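Conserved domain protein (Bacillus anthracis, PDB 3FBQ) is of unknown function but combines segments of two uncharacterised sequence families, DUF4179 and DUF5643, in a chain built largely of beta-strands. Local coordinates at the interface of chains A and B. Residues are numbered along the deposited sequence; one frame, centred on the assembly and turned at random. Chains: chain A/B, Conserved domain protein.

Contact 1: the interface of chains A and B. Residues chain A 71, 73, 125, 127; chain B 73, 125, 130-132.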
ATOM      1  N   ILE A  71       8.657   7.515  -1.577  1.00 33.15           N
ATOM      2  CA  ILE A  71       8.085   6.218  -1.921  1.00 31.65           C
ATOM      3  C   ILE A  71       6.610   6.307  -2.346  1.00 30.83           C
ATOM      4  O   ILE A  71       5.746   6.742  -1.559  1.00 30.50           O
ATOM      5  CB  ILE A  71       8.178   5.277  -0.743  1.00 31.63           C
ATOM      6  CG1 ILE A  71       9.600   5.177  -0.275  1.00 31.15           C
ATOM      7  CG2 ILE A  71       7.720   3.889  -1.139  1.00 32.21           C
ATOM      8  CD1 ILE A  71       9.807   3.979   0.524  1.00 30.09           C
ATOM      9  N   LEU A  73       3.250   4.988  -2.562  1.00 26.91           N
ATOM     10  CA  LEU A  73       2.336   3.967  -2.089  1.00 25.25           C
ATOM     11  C   LEU A  73       1.100   3.835  -3.010  1.00 26.27           C
ATOM     12  O   LEU A  73       0.322   4.813  -3.168  1.00 28.07           O
ATOM     13  CB  LEU A  73       1.881   4.278  -0.657  1.00 23.16           C
ATOM     14  CG  LEU A  73       2.940   4.420   0.440  1.00 22.33           C
ATOM     15  CD1 LEU A  73       2.494   4.990   1.780  1.00 16.44           C
ATOM     16  CD2 LEU A  73       3.796   3.166   0.628  1.00 18.68           C
ATOM     17  N   GLU A 125       5.403   8.457   0.826  1.00 32.16           N
ATOM     18  CA  GLU A 125       6.204   8.452   2.033  1.00 33.35           C
ATOM     19  C   GLU A 125       7.374   9.314   1.702  1.00 34.15           C
ATOM     20  O   GLU A 125       7.798   9.359   0.552  1.00 35.12           O
ATOM     21  CB  GLU A 125       6.777   7.106   2.291  1.00 32.89           C
ATOM     22  CG  GLU A 125       5.955   6.183   3.038  1.00 36.77           C
ATOM     23  CD  GLU A 125       6.865   5.264   3.800  1.00 42.14           C
ATOM     24  OE1 GLU A 125       7.215   4.213   3.242  1.00 48.40           O
ATOM     25  OE2 GLU A 125       7.331   5.616   4.901  1.00 42.83           O
ATOM     26  N   PRO A 127      10.674   9.234   3.373  1.00 37.05           N
ATOM     27  CA  PRO A 127      11.436   8.617   4.432  1.00 37.45           C
ATOM     28  C   PRO A 127      12.387   9.653   5.062  1.00 39.08           C
ATOM     29  O   PRO A 127      12.557   9.634   6.282  1.00 39.97           O
ATOM     30  CB  PRO A 127      12.149   7.487   3.714  1.00 37.08           C
ATOM     31  CG  PRO A 127      11.261   7.179   2.538  1.00 35.74           C
ATOM     32  CD  PRO A 127      10.809   8.534   2.092  1.00 35.95           C
TER
ATOM     33  N   LEU B  73       4.913  -4.084   1.084  1.00 26.91           N
ATOM     34  CA  LEU B  73       3.782  -3.293   0.647  1.00 25.25           C
ATOM     35  C   LEU B  73       2.844  -4.100  -0.282  1.00 26.27           C
ATOM     36  O   LEU B  73       3.274  -4.549  -1.378  1.00 28.07           O
ATOM     37  CB  LEU B  73       4.260  -2.028  -0.078  1.00 23.16           C
ATOM     38  CG  LEU B  73       5.179  -1.054   0.667  1.00 22.33           C
ATOM     39  CD1 LEU B  73       5.853   0.041  -0.150  1.00 16.44           C
ATOM     40  CD2 LEU B  73       4.560  -0.490   1.946  1.00 18.68           C
ATOM     41  N   GLU B 125       9.804  -2.028   1.079  1.00 32.16           N
ATOM     42  CA  GLU B 125      10.515  -0.898   1.641  1.00 33.35           C
ATOM     43  C   GLU B 125      11.670  -1.508   2.358  1.00 34.15           C
ATOM     44  O   GLU B 125      11.560  -2.620   2.865  1.00 35.12           O
ATOM     45  CB  GLU B 125       9.713  -0.232   2.699  1.00 32.89           C
ATOM     46  CG  GLU B 125       8.784   0.786   2.267  1.00 36.77           C
ATOM     47  CD  GLU B 125       8.643   1.786   3.378  1.00 42.14           C
ATOM     48  OE1 GLU B 125       7.748   1.588   4.215  1.00 48.40           O
ATOM     49  OE2 GLU B 125       9.472   2.707   3.500  1.00 42.83           O
ATOM     50  N   LYS B 130      16.313   3.490   3.451  1.00 38.52           N
ATOM     51  CA  LYS B 130      15.508   4.728   3.215  1.00 37.97           C
ATOM     52  C   LYS B 130      14.756   4.807   1.859  1.00 37.95           C
ATOM     53  O   LYS B 130      14.514   5.870   1.292  1.00 37.72           O
ATOM     54  CB  LYS B 130      16.447   5.921   3.362  1.00 37.86           C
ATOM     55  CG  LYS B 130      15.882   7.100   4.102  1.00 37.28           C
ATOM     56  CD  LYS B 130      15.911   6.858   5.564  1.00 35.45           C
ATOM     57  CE  LYS B 130      16.143   8.149   6.265  1.00 38.03           C
ATOM     58  NZ  LYS B 130      17.563   8.344   6.694  1.00 36.46           N
ATOM     59  N   LYS B 131      14.330   3.650   1.410  1.00 38.34           N
ATOM     60  CA  LYS B 131      14.269   3.307   0.026  1.00 38.96           C
ATOM     61  C   LYS B 131      13.255   2.191  -0.079  1.00 38.87           C
ATOM     62  O   LYS B 131      12.988   1.512   0.922  1.00 39.38           O
ATOM     63  CB  LYS B 131      15.602   2.691  -0.341  1.00 38.77           C
ATOM     64  CG  LYS B 131      15.934   2.903  -1.751  1.00 41.34           C
ATOM     65  CD  LYS B 131      17.137   2.091  -2.106  1.00 42.43           C
ATOM     66  CE  LYS B 131      16.757   0.657  -2.276  1.00 41.16           C
ATOM     67  NZ  LYS B 131      18.022  -0.088  -2.238  1.00 38.17           N
ATOM     68  N   SER B 132      12.711   1.980  -1.277  1.00 37.74           N
ATOM     69  CA  SER B 132      11.828   0.847  -1.506  1.00 36.51           C
ATOM     70  C   SER B 132      12.235   0.320  -2.849  1.00 35.13           C
ATOM     71  O   SER B 132      12.870   1.049  -3.599  1.00 33.56           O
ATOM     72  CB  SER B 132      10.378   1.264  -1.558  1.00 36.77           C
ATOM     73  OG  SER B 132      10.232   2.256  -2.567  1.00 39.28           O
TER

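Contact 2: the interface of chains A and B. Residues chain A 85-87, 215-216; chain B 35-38, 134-136.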
ATOM      1  N   SER A  85       3.959  -8.446 -13.691  1.00 33.38           N
ATOM      2  CA  SER A  85       5.147  -7.914 -13.037  1.00 33.95           C
ATOM      3  C   SER A  85       5.488  -6.473 -13.411  1.00 34.95           C
ATOM      4  O   SER A  85       4.863  -5.888 -14.289  1.00 36.62           O
ATOM      5  CB  SER A  85       6.335  -8.858 -13.179  1.00 34.74           C
ATOM      6  OG  SER A  85       6.727  -9.163 -14.495  1.00 33.51           O
ATOM      7  N   GLY A  86       6.442  -5.856 -12.726  1.00 35.18           N
ATOM      8  CA  GLY A  86       6.713  -4.452 -13.003  1.00 34.26           C
ATOM      9  C   GLY A  86       7.940  -3.944 -12.315  1.00 34.55           C
ATOM     10  O   GLY A  86       8.597  -4.681 -11.598  1.00 36.11           O
ATOM     11  N   SER A  87       8.218  -2.671 -12.535  1.00 34.19           N
ATOM     12  CA  SER A  87       9.372  -1.950 -12.054  1.00 33.77           C
ATOM     13  C   SER A  87       9.010  -0.484 -11.939  1.00 33.71           C
ATOM     14  O   SER A  87       8.076  -0.006 -12.595  1.00 33.64           O
ATOM     15  CB  SER A  87      10.439  -2.034 -13.121  1.00 34.67           C
ATOM     16  OG  SER A  87      11.520  -2.879 -12.741  1.00 37.91           O
ATOM     17  N   GLY A 215      10.402  -9.567 -15.963  1.00 28.61           N
ATOM     18  CA  GLY A 215       9.959 -10.425 -14.887  1.00 27.41           C
ATOM     19  C   GLY A 215       9.904 -11.884 -15.283  1.00 27.62           C
ATOM     20  O   GLY A 215       9.764 -12.202 -16.465  1.00 27.81           O
ATOM     21  N   GLY A 216       9.990 -12.767 -14.282  1.00 27.51           N
ATOM     22  CA  GLY A 216       9.828 -14.204 -14.446  1.00 27.21           C
ATOM     23  C   GLY A 216       8.809 -14.831 -13.509  1.00 27.79           C
ATOM     24  O   GLY A 216       8.399 -14.244 -12.501  1.00 28.04           O
TER
ATOM     25  N   ARG B  35       7.770 -15.715  -8.175  1.00 30.40           N
ATOM     26  CA  ARG B  35       7.652 -14.490  -8.941  1.00 30.72           C
ATOM     27  C   ARG B  35       8.917 -13.654  -8.831  1.00 30.36           C
ATOM     28  O   ARG B  35       9.447 -13.479  -7.742  1.00 30.22           O
ATOM     29  CB  ARG B  35       6.470 -13.661  -8.435  1.00 31.14           C
ATOM     30  CG  ARG B  35       5.247 -13.700  -9.365  1.00 33.57           C
ATOM     31  CD  ARG B  35       5.024 -15.101  -9.868  1.00 36.86           C
ATOM     32  NE  ARG B  35       3.622 -15.468  -9.879  1.00 36.60           N
ATOM     33  CZ  ARG B  35       3.160 -16.704 -10.031  1.00 35.65           C
ATOM     34  NH1 ARG B  35       3.981 -17.750 -10.167  1.00 36.05           N
ATOM     35  NH2 ARG B  35       1.854 -16.873 -10.045  1.00 33.02           N
ATOM     36  N   GLU B  36       9.424 -13.147  -9.956  1.00 30.71           N
ATOM     37  CA  GLU B  36      10.626 -12.307  -9.906  1.00 31.10           C
ATOM     38  C   GLU B  36      10.691 -11.019 -10.729  1.00 29.94           C
ATOM     39  O   GLU B  36      10.712 -11.090 -11.941  1.00 30.70           O
ATOM     40  CB  GLU B  36      11.846 -13.137 -10.251  1.00 32.06           C
ATOM     41  CG  GLU B  36      13.026 -12.531  -9.564  1.00 37.21           C
ATOM     42  CD  GLU B  36      14.297 -13.164  -9.915  1.00 43.55           C
ATOM     43  OE1 GLU B  36      15.252 -12.387 -10.134  1.00 47.25           O
ATOM     44  OE2 GLU B  36      14.351 -14.416  -9.971  1.00 48.98           O
ATOM     45  N   SER B  37      10.782  -9.859 -10.080  1.00 28.71           N
ATOM     46  CA  SER B  37      11.012  -8.579 -10.768  1.00 27.54           C
ATOM     47  C   SER B  37      12.054  -7.831  -9.971  1.00 27.16           C
ATOM     48  O   SER B  37      12.199  -8.068  -8.770  1.00 27.42           O
ATOM     49  CB  SER B  37       9.755  -7.700 -10.840  1.00 27.77           C
ATOM     50  OG  SER B  37       8.562  -8.413 -11.040  1.00 27.79           O
ATOM     51  N   ASN B  38      12.786  -6.949 -10.639  1.00 26.12           N
ATOM     52  CA  ASN B  38      13.619  -5.962  -9.987  1.00 26.36           C
ATOM     53  C   ASN B  38      14.636  -6.399  -9.013  1.00 25.56           C
ATOM     54  O   ASN B  38      14.840  -5.703  -8.015  1.00 25.87           O
ATOM     55  CB  ASN B  38      12.778  -5.027  -9.187  1.00 27.58           C
ATOM     56  CG  ASN B  38      12.425  -3.829  -9.933  1.00 32.73           C
ATOM     57  OD1 ASN B  38      11.325  -3.786 -10.506  1.00 40.32           O
ATOM     58  ND2 ASN B  38      13.345  -2.837  -9.993  1.00 33.37           N
ATOM     59  N   GLN B 134      10.300  -0.779  -5.984  1.00 32.54           N
ATOM     60  CA  GLN B 134       9.002  -0.751  -6.634  1.00 33.57           C
ATOM     61  C   GLN B 134       8.787  -1.943  -7.567  1.00 33.70           C
ATOM     62  O   GLN B 134       9.721  -2.425  -8.177  1.00 36.07           O
ATOM     63  CB  GLN B 134       8.904   0.544  -7.418  1.00 34.00           C
ATOM     64  CG  GLN B 134       8.923   1.777  -6.508  1.00 36.28           C
ATOM     65  CD  GLN B 134       7.572   2.090  -5.853  1.00 40.65           C
ATOM     66  OE1 GLN B 134       7.372   1.921  -4.624  1.00 37.58           O
ATOM     67  NE2 GLN B 134       6.634   2.596  -6.684  1.00 45.59           N
ATOM     68  N   GLY B 135       7.577  -2.452  -7.662  1.00 33.34           N
ATOM     69  CA  GLY B 135       7.251  -3.379  -8.726  1.00 32.12           C
ATOM     70  C   GLY B 135       5.970  -4.096  -8.399  1.00 32.29           C
ATOM     71  O   GLY B 135       5.196  -3.680  -7.530  1.00 32.75           O
ATOM     72  N   HIS B 136       5.765  -5.207  -9.081  1.00 32.23           N
ATOM     73  CA  HIS B 136       4.622  -6.076  -8.870  1.00 31.90           C
ATOM     74  C   HIS B 136       5.075  -7.534  -8.695  1.00 31.01           C
ATOM     75  O   HIS B 136       5.811  -8.067  -9.531  1.00 32.63           O
ATOM     76  CB  HIS B 136       3.747  -6.024 -10.111  1.00 31.10           C
ATOM     77  CG  HIS B 136       2.673  -5.004 -10.041  1.00 35.07           C
ATOM     78  ND1 HIS B 136       2.362  -4.172 -11.104  1.00 37.85           N
ATOM     79  CD2 HIS B 136       1.839  -4.660  -9.034  1.00 37.79           C
ATOM     80  CE1 HIS B 136       1.353  -3.393 -10.770  1.00 36.34           C
ATOM     81  NE2 HIS B 136       1.019  -3.663  -9.516  1.00 40.18           N
TER

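Contact 3: the interface of chains A and B. Residues chain A 193, 220-221; chain B 32, 34, 41.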
ATOM      1  N   ASP A 193      20.513 -23.462  -5.599  1.00 53.98           N
ATOM      2  CA  ASP A 193      19.228 -23.018  -5.073  1.00 55.01           C
ATOM      3  C   ASP A 193      18.816 -21.680  -5.679  1.00 54.18           C
ATOM      4  O   ASP A 193      17.746 -21.153  -5.375  1.00 54.90           O
ATOM      5  CB  ASP A 193      19.281 -22.910  -3.547  1.00 55.41           C
ATOM      6  CG  ASP A 193      19.332 -24.263  -2.869  1.00 58.79           C
ATOM      7  OD1 ASP A 193      18.675 -25.203  -3.362  1.00 62.45           O
ATOM      8  OD2 ASP A 193      20.032 -24.389  -1.841  1.00 60.70           O
ATOM      9  N   ASP A 220       7.827 -23.896  -9.810  1.00 35.18           N
ATOM     10  CA  ASP A 220       8.815 -24.247  -8.858  1.00 35.47           C
ATOM     11  C   ASP A 220       9.907 -23.208  -8.869  1.00 35.24           C
ATOM     12  O   ASP A 220       9.868 -22.283  -9.672  1.00 34.80           O
ATOM     13  CB  ASP A 220       9.291 -25.693  -9.018  1.00 36.61           C
ATOM     14  CG  ASP A 220       9.970 -25.965 -10.331  1.00 37.88           C
ATOM     15  OD1 ASP A 220       9.406 -26.791 -11.096  1.00 39.87           O
ATOM     16  OD2 ASP A 220      11.053 -25.378 -10.578  1.00 39.30           O
ATOM     17  N   PRO A 221      10.849 -23.315  -7.922  1.00 35.37           N
ATOM     18  CA  PRO A 221      11.778 -22.213  -7.837  1.00 35.74           C
ATOM     19  C   PRO A 221      12.766 -22.127  -8.991  1.00 36.25           C
ATOM     20  O   PRO A 221      13.556 -21.190  -8.986  1.00 36.60           O
ATOM     21  CB  PRO A 221      12.515 -22.482  -6.492  1.00 35.70           C
ATOM     22  CG  PRO A 221      11.572 -23.258  -5.703  1.00 33.55           C
ATOM     23  CD  PRO A 221      10.856 -24.124  -6.684  1.00 34.63           C
TER
ATOM     24  N   ASN B  32       6.137 -23.696  -3.516  1.00 28.49           N
ATOM     25  CA  ASN B  32       7.363 -23.185  -4.069  1.00 28.85           C
ATOM     26  C   ASN B  32       7.121 -22.529  -5.444  1.00 29.51           C
ATOM     27  O   ASN B  32       7.924 -22.572  -6.331  1.00 30.44           O
ATOM     28  CB  ASN B  32       8.453 -24.260  -4.083  1.00 26.92           C
ATOM     29  CG  ASN B  32       8.663 -24.885  -2.733  1.00 29.00           C
ATOM     30  OD1 ASN B  32       8.706 -24.199  -1.699  1.00 30.47           O
ATOM     31  ND2 ASN B  32       8.750 -26.210  -2.709  1.00 30.66           N
ATOM     32  N   THR B  34       7.133 -19.280  -7.740  1.00 30.60           N
ATOM     33  CA  THR B  34       7.988 -18.081  -7.699  1.00 31.82           C
ATOM     34  C   THR B  34       7.559 -16.947  -8.632  1.00 30.90           C
ATOM     35  O   THR B  34       7.067 -17.202  -9.708  1.00 30.81           O
ATOM     36  CB  THR B  34       9.454 -18.418  -8.070  1.00 32.42           C
ATOM     37  OG1 THR B  34       9.835 -19.612  -7.383  1.00 37.46           O
ATOM     38  CG2 THR B  34      10.370 -17.353  -7.613  1.00 32.12           C
ATOM     39  N   LYS B  41      13.167 -11.959  -5.890  1.00 23.76           N
ATOM     40  CA  LYS B  41      12.483 -13.212  -6.098  1.00 23.99           C
ATOM     41  C   LYS B  41      11.630 -13.457  -4.891  1.00 24.11           C
ATOM     42  O   LYS B  41      12.183 -13.600  -3.797  1.00 25.68           O
ATOM     43  CB  LYS B  41      13.565 -14.302  -6.221  1.00 24.73           C
ATOM     44  CG  LYS B  41      13.096 -15.613  -6.852  1.00 25.14           C
ATOM     45  CD  LYS B  41      14.210 -16.615  -7.147  1.00 21.04           C
ATOM     46  CE  LYS B  41      13.554 -17.969  -7.456  1.00 23.86           C
ATOM     47  NZ  LYS B  41      14.420 -19.212  -7.407  1.00 25.88           N
TER

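Contact 1: the interface of chains A and B
The backbones of A:Ile71, A:Leu73 and B:Leu73 are extended where the chains meet, and so is that of B:Ser132, while B:Lys130, two residues earlier, has a left-handed backbone conformation (phi 70°). The two leucines cross at about a right angle, branch against branch, with A:Leu73 CD2 3.8 Å from B:Leu73 CD1; short branched hydrocarbons suit this greasy touch. The CD1 tip of A:Ile71 rests 3.5 Å from B:Ser132 CB and meets the aliphatic part of B:Glu125, at 3.8 Å from CG. The B:Ser132 hydroxyl sits between its backbone N and carbonyl carbon (chi1 56°), which turns OG toward the isoleucine; a small residue lets the larger one come close. Alongside, A:Pro127 lays its ring edge on B:Lys130, with CG 3.7 Å from the carbonyl O and CB 3.8 Å from the lysine CG; an aliphatic stem suits a compact, rigid ring. A:Glu125 and B:Glu125 meet tip to tip, their carboxylate planes 88° apart. A:Glu125 OE1 faces both B:Glu125 oxygens, 2.7 Å from OE2 and 2.8 Å from OE1, a clash of acceptors unless a proton is shared, and doubtful at this resolution. Both chains bring strands 71-73 and 114-126; chain A adds the loop after 114-126, chain B the start of strand 131-144.

Contact 2: the interface of chains A and B
B:Asn38 swings its side-chain amide toward A:Ser87 (chi1 -94°), and B:Ser37 sets OG beside its own backbone N (chi1 -37°), between A:Ser85 and B:His136. The motif is intermolecular beta-pairing, with antiparallel bridges joining A:Gly86 to B:His136, A:Ser87 to B:Gly135 and A:Gly216 to B:Glu36. The backbone bonds described here belong to the last pair, the others being bridges by geometry: A:Gly216 N donates to B:Glu36 O at 3.0 Å, and B:Glu36 N to A:Gly216 O, also at 3.0 Å. The absence of side chains at A:Gly215, A:Gly216, A:Gly86 and B:Gly135 may ease the close approach, and short serines suit it too. Within chain B, the B:Ser37 hydroxyl donates to B:His136 O at 3.2 Å, linking strand 29-37 to strand 131-144, which may steady both. B:His136 touches the A:Ser85 backbone through its stem, CB 3.8 Å from CA. Asparagine readily takes the left-handed backbone seen at B:Asn38. A:Ser87 OG is modelled as donor to B:Asn38 OD1, from 40° above the amide carbonyl plane, but the 2.4 Å separation is doubtful. B:Asn38 OD1 also lies 3.1 Å from A:Gly86 O, two acceptors that would clash; a flipped amide, presenting ND2 there, might fit better.

Contact 3: the interface of chains A and B
The A:Pro221 ring turns one face toward chain B, where the backbone carbonyl oxygen of B:Asn32 and the hydroxyl of B:Thr34 both lie over it. B:Asn32 O stands 3.3 Å from the ring's CD, and B:Thr34 OG1, small and polar enough to lie there, is 3.3 Å from CA. At the CG-CD edge the ring crosses the B:Asn32 side chain obliquely, with CD 3.5 Å from B:Asn32 CB, so the asparagine packs through its stem; this residue type also tolerates the left-handed backbone found here. Near the opposite edge, roughly level with the ring, comes the terminal amine nitrogen NZ of B:Lys41, 3.9 Å from the proline CB. Lysine suits this place by its length: CG is anti to the backbone N (chi1 -163°) and the rest of the chain is stretched out, which carries NZ across to A:Pro221 O for a hydrogen bond of 2.7 Å. The donor lies in the carbonyl plane on a lone pair, with a C=O to N angle of 141°. Proline, rigid and lacking an N-H, offers a firm surface and still presents its carbonyl as acceptor. The site fastens a loop of chain A onto the strands 29-37 and 40-49 of chain B, perhaps only within the crystal.

By the centres of their C-alpha atoms, contact 1 lies about 16 Å from contact 2 and 25 Å from contact 3, and contacts 2 and 3 are about 14 Å apart, which puts contact 2 roughly between the others, off the straight line. On chain B, strand 131-144 runs from contact 1 into contact 2, and strand 29-37 serves contacts 2 and 3. On chain A, strand 211-218 of contact 2 is followed closely by the A:Asp220-A:Pro221 loop of contact 3. The interface is not an exact two-fold, and although the deposited assembly holds three copies, the structure alone does not show that this pairing is biological.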